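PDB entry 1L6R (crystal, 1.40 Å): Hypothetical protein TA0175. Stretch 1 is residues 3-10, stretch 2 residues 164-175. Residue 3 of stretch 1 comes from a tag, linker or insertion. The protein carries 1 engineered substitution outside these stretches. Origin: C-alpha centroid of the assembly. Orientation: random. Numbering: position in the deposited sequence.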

ATOM      1  N   HIS A   3      16.391   1.899  15.176  1.00 42.27           N
ATOM      2  CA  HIS A   3      15.680   2.403  16.385  1.00 41.08           C
ATOM      3  C   HIS A   3      15.070   1.249  17.171  1.00 39.14           C
ATOM      4  O   HIS A   3      15.134   0.096  16.747  1.00 39.84           O
ATOM      5  CB  HIS A   3      14.589   3.390  15.973  1.00 43.21           C
ATOM      6  CG  HIS A   3      14.698   4.723  16.644  0.95 45.13           C
ATOM      7  ND1 HIS A   3      15.842   5.489  16.597  0.20 46.21           N
ATOM      8  CD2 HIS A   3      13.803   5.429  17.375  0.54 46.29           C
ATOM      9  CE1 HIS A   3      15.647   6.610  17.269  0.35 46.89           C
ATOM     10  NE2 HIS A   3      14.417   6.597  17.751  0.78 46.85           N
ATOM     11  N   MET A   4      14.474   1.562  18.318  1.00 36.08           N
ATOM     12  CA  MET A   4      13.866   0.543  19.168  1.00 31.86           C
ATOM     13  C   MET A   4      12.368   0.390  18.913  1.00 27.17           C
ATOM     14  O   MET A   4      11.657   1.373  18.731  1.00 24.80           O
ATOM     15  CB  MET A   4      14.100   0.883  20.640  1.00 34.77           C
ATOM     16  CG  MET A   4      15.570   1.008  21.021  0.73 38.22           C
ATOM     17  SD  MET A   4      15.795   1.405  22.766  0.36 39.26           S
ATOM     18  CE  MET A   4      15.599   3.187  22.736  0.70 42.12           C
ATOM     19  N   ILE A   5      11.898  -0.853  18.916  1.00 22.81           N
ATOM     20  CA  ILE A   5      10.486  -1.138  18.689  1.00 20.04           C
ATOM     21  C   ILE A   5       9.644  -0.660  19.867  1.00 18.40           C
ATOM     22  O   ILE A   5       9.860  -1.074  21.011  1.00 19.55           O
ATOM     23  CB  ILE A   5      10.265  -2.651  18.478  1.00 18.57           C
ATOM     24  CG1 ILE A   5      10.977  -3.101  17.199  1.00 19.72           C
ATOM     25  CG2 ILE A   5       8.769  -2.962  18.427  1.00 18.55           C
ATOM     26  CD1 ILE A   5      11.065  -4.598  17.050  1.00 22.22           C
ATOM     27  N   ARG A   6       8.687   0.217  19.582  1.00 17.14           N
ATOM     28  CA  ARG A   6       7.809   0.762  20.609  1.00 17.83           C
ATOM     29  C   ARG A   6       6.372   0.277  20.476  1.00 16.54           C
ATOM     30  O   ARG A   6       5.603   0.330  21.431  1.00 17.19           O
ATOM     31  CB  ARG A   6       7.827   2.289  20.552  1.00 19.40           C
ATOM     32  CG  ARG A   6       9.185   2.889  20.877  0.92 24.29           C
ATOM     33  CD  ARG A   6       9.242   4.368  20.547  0.62 27.74           C
ATOM     34  NE  ARG A   6       8.269   5.152  21.302  0.77 31.27           N
ATOM     35  CZ  ARG A   6       8.088   6.457  21.138  0.90 33.00           C
ATOM     36  NH1 ARG A   6       8.814   7.119  20.246  0.80 34.38           N
ATOM     37  NH2 ARG A   6       7.182   7.102  21.862  0.68 34.52           N
ATOM     38  N   LEU A   7       6.015  -0.205  19.292  1.00 14.64           N
ATOM     39  CA  LEU A   7       4.655  -0.663  19.064  1.00 13.71           C
ATOM     40  C   LEU A   7       4.635  -1.856  18.127  1.00 14.27           C
ATOM     41  O   LEU A   7       5.408  -1.906  17.164  1.00 13.73           O
ATOM     42  CB  LEU A   7       3.826   0.487  18.475  1.00 14.55           C
ATOM     43  CG  LEU A   7       2.334   0.234  18.215  1.00 14.48           C
ATOM     44  CD1 LEU A   7       1.575   1.541  18.350  1.00 16.12           C
ATOM     45  CD2 LEU A   7       2.121  -0.384  16.830  1.00 15.14           C
ATOM     46  N   ALA A   8       3.768  -2.819  18.433  1.00 12.96           N
ATOM     47  CA  ALA A   8       3.598  -4.001  17.594  1.00 13.30           C
ATOM     48  C   ALA A   8       2.139  -4.093  17.158  1.00 13.38           C
ATOM     49  O   ALA A   8       1.226  -4.017  17.982  1.00 13.84           O
ATOM     50  CB  ALA A   8       3.996  -5.267  18.346  1.00 13.94           C
ATOM     51  N   ALA A   9       1.931  -4.238  15.852  1.00 12.58           N
ATOM     52  CA  ALA A   9       0.588  -4.366  15.287  1.00 11.97           C
ATOM     53  C   ALA A   9       0.485  -5.821  14.844  1.00 11.57           C
ATOM     54  O   ALA A   9       1.269  -6.287  14.013  1.00 11.99           O
ATOM     55  CB  ALA A   9       0.413  -3.418  14.108  1.00 12.99           C
ATOM     56  N   ILE A  10      -0.492  -6.527  15.398  1.00 11.19           N
ATOM     57  CA  ILE A  10      -0.648  -7.951  15.147  1.00 11.55           C
ATOM     58  C   ILE A  10      -1.969  -8.381  14.524  1.00 11.39           C
ATOM     59  O   ILE A  10      -3.037  -7.953  14.963  1.00 12.09           O
ATOM     60  CB  ILE A  10      -0.494  -8.722  16.483  1.00 12.79           C
ATOM     61  CG1 ILE A  10       0.778  -8.271  17.210  1.00 13.76           C
ATOM     62  CG2 ILE A  10      -0.475 -10.221  16.231  1.00 12.38           C
ATOM     63  CD1 ILE A  10       0.940  -8.876  18.595  1.00 14.32           C
ATOM     64  N   MET A 164      -0.826   8.450  15.328  1.00 18.50           N
ATOM     65  CA  MET A 164      -1.333   8.547  16.692  1.00 18.41           C
ATOM     66  C   MET A 164      -0.244   8.558  17.760  1.00 18.36           C
ATOM     67  O   MET A 164      -0.341   9.289  18.755  1.00 19.73           O
ATOM     68  CB  MET A 164      -2.309   7.393  16.962  1.00 18.06           C
ATOM     69  CG  MET A 164      -3.615   7.502  16.190  1.00 19.27           C
ATOM     70  SD  MET A 164      -4.651   6.023  16.327  1.00 21.03           S
ATOM     71  CE  MET A 164      -5.204   6.187  18.017  1.00 21.01           C
ATOM     72  N   TYR A 165       0.791   7.751  17.563  1.00 17.84           N
ATOM     73  CA  TYR A 165       1.871   7.662  18.536  1.00 17.66           C
ATOM     74  C   TYR A 165       3.120   8.465  18.157  1.00 18.32           C
ATOM     75  O   TYR A 165       4.137   8.398  18.851  1.00 19.84           O
ATOM     76  CB  TYR A 165       2.237   6.188  18.761  1.00 17.03           C
ATOM     77  CG  TYR A 165       1.218   5.435  19.593  1.00 17.01           C
ATOM     78  CD1 TYR A 165       1.381   5.300  20.969  1.00 16.21           C
ATOM     79  CD2 TYR A 165       0.060   4.910  19.013  1.00 17.30           C
ATOM     80  CE1 TYR A 165       0.420   4.670  21.753  1.00 15.83           C
ATOM     81  CE2 TYR A 165      -0.910   4.276  19.788  1.00 17.50           C
ATOM     82  CZ  TYR A 165      -0.724   4.163  21.154  1.00 16.84           C
ATOM     83  OH  TYR A 165      -1.688   3.574  21.930  1.00 18.05           O
ATOM     84  N   SER A 166       3.030   9.230  17.071  1.00 19.41           N
ATOM     85  CA  SER A 166       4.154  10.036  16.592  1.00 20.03           C
ATOM     86  C   SER A 166       5.423   9.196  16.524  1.00 19.73           C
ATOM     87  O   SER A 166       6.463   9.557  17.088  1.00 21.03           O
ATOM     88  CB  SER A 166       4.376  11.243  17.511  1.00 21.64           C
ATOM     89  OG  SER A 166       3.239  12.087  17.517  1.00 25.44           O
ATOM     90  N   LEU A 167       5.337   8.075  15.814  1.00 18.53           N
ATOM     91  CA  LEU A 167       6.456   7.154  15.674  1.00 18.76           C
ATOM     92  C   LEU A 167       7.087   7.167  14.289  1.00 18.48           C
ATOM     93  O   LEU A 167       6.516   7.687  13.331  1.00 19.71           O
ATOM     94  CB  LEU A 167       5.985   5.721  15.949  1.00 19.64           C
ATOM     95  CG  LEU A 167       5.344   5.408  17.299  1.00 19.97           C
ATOM     96  CD1 LEU A 167       4.860   3.967  17.316  1.00 21.08           C
ATOM     97  CD2 LEU A 167       6.362   5.636  18.399  1.00 21.53           C
ATOM     98  N   GLU A 168       8.282   6.590  14.206  1.00 18.31           N
ATOM     99  CA  GLU A 168       8.972   6.429  12.934  1.00 18.01           C
ATOM    100  C   GLU A 168       8.623   4.991  12.547  1.00 17.63           C
ATOM    101  O   GLU A 168       8.303   4.171  13.415  1.00 17.34           O
ATOM    102  CB  GLU A 168      10.486   6.573  13.108  1.00 20.77           C
ATOM    103  CG  GLU A 168      10.949   7.971  13.495  1.00 24.83           C
ATOM    104  CD  GLU A 168      10.486   9.033  12.513  1.00 27.38           C
ATOM    105  OE1 GLU A 168      10.565   8.791  11.287  1.00 28.37           O
ATOM    106  OE2 GLU A 168      10.049  10.113  12.967  1.00 31.19           O
ATOM    107  N   TYR A 169       8.683   4.671  11.262  1.00 17.55           N
ATOM    108  CA  TYR A 169       8.351   3.323  10.825  1.00 16.22           C
ATOM    109  C   TYR A 169       9.207   2.245  11.483  1.00 16.01           C
ATOM    110  O   TYR A 169       8.708   1.158  11.786  1.00 16.28           O
ATOM    111  CB  TYR A 169       8.478   3.201   9.300  1.00 15.52           C
ATOM    112  CG  TYR A 169       7.315   3.771   8.510  1.00 14.72           C
ATOM    113  CD1 TYR A 169       6.015   3.274   8.666  1.00 14.43           C
ATOM    114  CD2 TYR A 169       7.525   4.770   7.558  1.00 14.50           C
ATOM    115  CE1 TYR A 169       4.953   3.761   7.884  1.00 13.13           C
ATOM    116  CE2 TYR A 169       6.477   5.259   6.774  1.00 13.02           C
ATOM    117  CZ  TYR A 169       5.201   4.751   6.939  1.00 12.29           C
ATOM    118  OH  TYR A 169       4.191   5.221   6.130  1.00 15.44           O
ATOM    119  N   ASP A 170      10.490   2.534  11.700  1.00 16.77           N
ATOM    120  CA  ASP A 170      11.396   1.559  12.305  1.00 17.79           C
ATOM    121  C   ASP A 170      11.129   1.290  13.781  1.00 17.28           C
ATOM    122  O   ASP A 170      11.773   0.427  14.381  1.00 18.56           O
ATOM    123  CB  ASP A 170      12.865   1.971  12.096  1.00 21.87           C
ATOM    124  CG  ASP A 170      13.216   3.293  12.759  0.72 23.94           C
ATOM    125  OD1 ASP A 170      14.401   3.688  12.687  0.39 26.24           O
ATOM    126  OD2 ASP A 170      12.326   3.942  13.348  0.42 25.23           O
ATOM    127  N   GLU A 171      10.177   2.023  14.355  1.00 16.73           N
ATOM    128  CA  GLU A 171       9.793   1.833  15.757  1.00 16.20           C
ATOM    129  C   GLU A 171       8.528   0.971  15.834  1.00 16.28           C
ATOM    130  O   GLU A 171       7.988   0.731  16.913  1.00 16.27           O
ATOM    131  CB  GLU A 171       9.519   3.178  16.433  1.00 16.84           C
ATOM    132  CG  GLU A 171      10.753   4.077  16.556  1.00 18.13           C
ATOM    133  CD  GLU A 171      10.435   5.417  17.197  1.00 18.99           C
ATOM    134  OE1 GLU A 171       9.576   6.154  16.667  1.00 19.47           O
ATOM    135  OE2 GLU A 171      11.048   5.735  18.243  1.00 21.92           O
ATOM    136  N   ILE A 172       8.067   0.505  14.679  1.00 15.35           N
ATOM    137  CA  ILE A 172       6.870  -0.321  14.609  1.00 13.78           C
ATOM    138  C   ILE A 172       7.214  -1.717  14.102  1.00 13.77           C
ATOM    139  O   ILE A 172       7.967  -1.876  13.137  1.00 13.51           O
ATOM    140  CB  ILE A 172       5.827   0.304  13.639  1.00 13.91           C
ATOM    141  CG1 ILE A 172       5.381   1.670  14.169  1.00 14.79           C
ATOM    142  CG2 ILE A 172       4.643  -0.643  13.447  1.00 13.84           C
ATOM    143  CD1 ILE A 172       4.538   2.460  13.193  1.00 16.28           C
ATOM    144  N   LEU A 173       6.664  -2.725  14.766  1.00 12.94           N
ATOM    145  CA  LEU A 173       6.852  -4.111  14.369  1.00 13.31           C
ATOM    146  C   LEU A 173       5.486  -4.631  13.938  1.00 12.55           C
ATOM    147  O   LEU A 173       4.502  -4.464  14.665  1.00 13.09           O
ATOM    148  CB  LEU A 173       7.361  -4.955  15.551  1.00 12.74           C
ATOM    149  CG  LEU A 173       7.286  -6.479  15.372  1.00 13.85           C
ATOM    150  CD1 LEU A 173       8.260  -6.936  14.266  1.00 14.09           C
ATOM    151  CD2 LEU A 173       7.628  -7.162  16.691  1.00 13.89           C
ATOM    152  N   VAL A 174       5.410  -5.231  12.755  1.00 12.07           N
ATOM    153  CA  VAL A 174       4.146  -5.820  12.320  1.00 11.67           C
ATOM    154  C   VAL A 174       4.314  -7.341  12.289  1.00 12.33           C
ATOM    155  O   VAL A 174       5.381  -7.859  11.954  1.00 12.80           O
ATOM    156  CB  VAL A 174       3.688  -5.312  10.923  1.00 11.09           C
ATOM    157  CG1 VAL A 174       3.476  -3.805  10.964  1.00 12.43           C
ATOM    158  CG2 VAL A 174       4.692  -5.704   9.855  1.00 12.22           C
ATOM    159  N   ILE A 175       3.261  -8.051  12.677  1.00 11.37           N
ATOM    160  CA  ILE A 175       3.258  -9.509  12.677  1.00 12.11           C
ATOM    161  C   ILE A 175       2.037  -9.937  11.867  1.00 11.36           C
ATOM    162  O   ILE A 175       0.899  -9.538  12.174  1.00 12.41           O
ATOM    163  CB  ILE A 175       3.185 -10.068  14.119  1.00 12.49           C
ATOM    164  CG1 ILE A 175       4.377  -9.541  14.927  1.00 13.58           C
ATOM    165  CG2 ILE A 175       3.175 -11.592  14.091  1.00 13.85           C
ATOM    166  CD1 ILE A 175       4.388  -9.982  16.375  1.00 13.75           C
TER
HETATM  167  O   HOH W   1       6.897   9.471  19.886  1.00 34.56           O

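Two neighbouring parallel strands, 7-10 and 172-175, set the frame, and the side chains divide between the two faces of the sheet. Bonds alternate along the ladder: Leu-173 N gives to Leu-7 O at 2.8 Å, Ala-9 N to Leu-173 O at 2.8 Å, and Ile-175 N to Ala-9 O at 3.0 Å. Leu-7 and Ala-9 share one face with Ile-172 and Val-174; Ala-8 and Ile-10 share the other with Leu-173 and Ile-175. Parallel register sets Ile-10 beside Ile-175, and both adopt the same mt rotamer, with Ile-10 CG1 4.1 Å from Ile-175 CD1.

Just before the ladder, Glu-171 does the most work. Its carbonyl takes two amides, Arg-6 N to Glu-171 O at 2.8 Å and Leu-7 N to Glu-171 O at 3.2 Å, an arrangement that goes with Arg-6 being outside strand phi/psi (-111/-20), just ahead of the strand that starts at Leu-7. The side chain of Glu-171 leaves CA sideways, yet chi1 m and chi2 t extend it until its carboxylate lies between the two stretches. There the oxygens have different partners. OE1 accepts from the backbone, Glu-168 N to Glu-171 OE1 at 2.8 Å, tying the acid to the turn that carries it; OE2 faces Arg-6, with a salt bridge and weak but nearly straight hydrogen bond from Arg-6 NH1 to Glu-171 OE2 at 3.3 Å.

Arg-6 reaches this position with chi1 m, chi2 t and a p turn at chi3. The guanidinium meets OE2 at its edge and offers a face to Leu-167, whose CD2 is 3.3 Å from Arg-6 CZ. Charge pairing in the plane and apolar packing over the face thus coexist on one group. A water extends the link: it accepts from Arg-6 NH1 at 3.1 Å and donates to Ser-166 O at 2.8 Å.

Leu-167, chi1 m and chi2 t, also packs against the first strand residue, its CD1 3.8 Å from Leu-7 CB. Leu-7, with chi1 t, sets CD1 over the Tyr-165 ring, 4.1 Å from the centroid and 23° off the normal, while Leu-7 CD2 lies 4.2 Å from Ile-172 CG2. Its two methyls therefore serve different neighbours.

Ile-5 directs CA-to-CB away, but its CG2 still reaches Leu-173 CB at 3.8 Å. His-3, a tag residue, brings CD2 to 2.9 Å from Glu-171 OE2 at the ring edge, an addition to the natural contact.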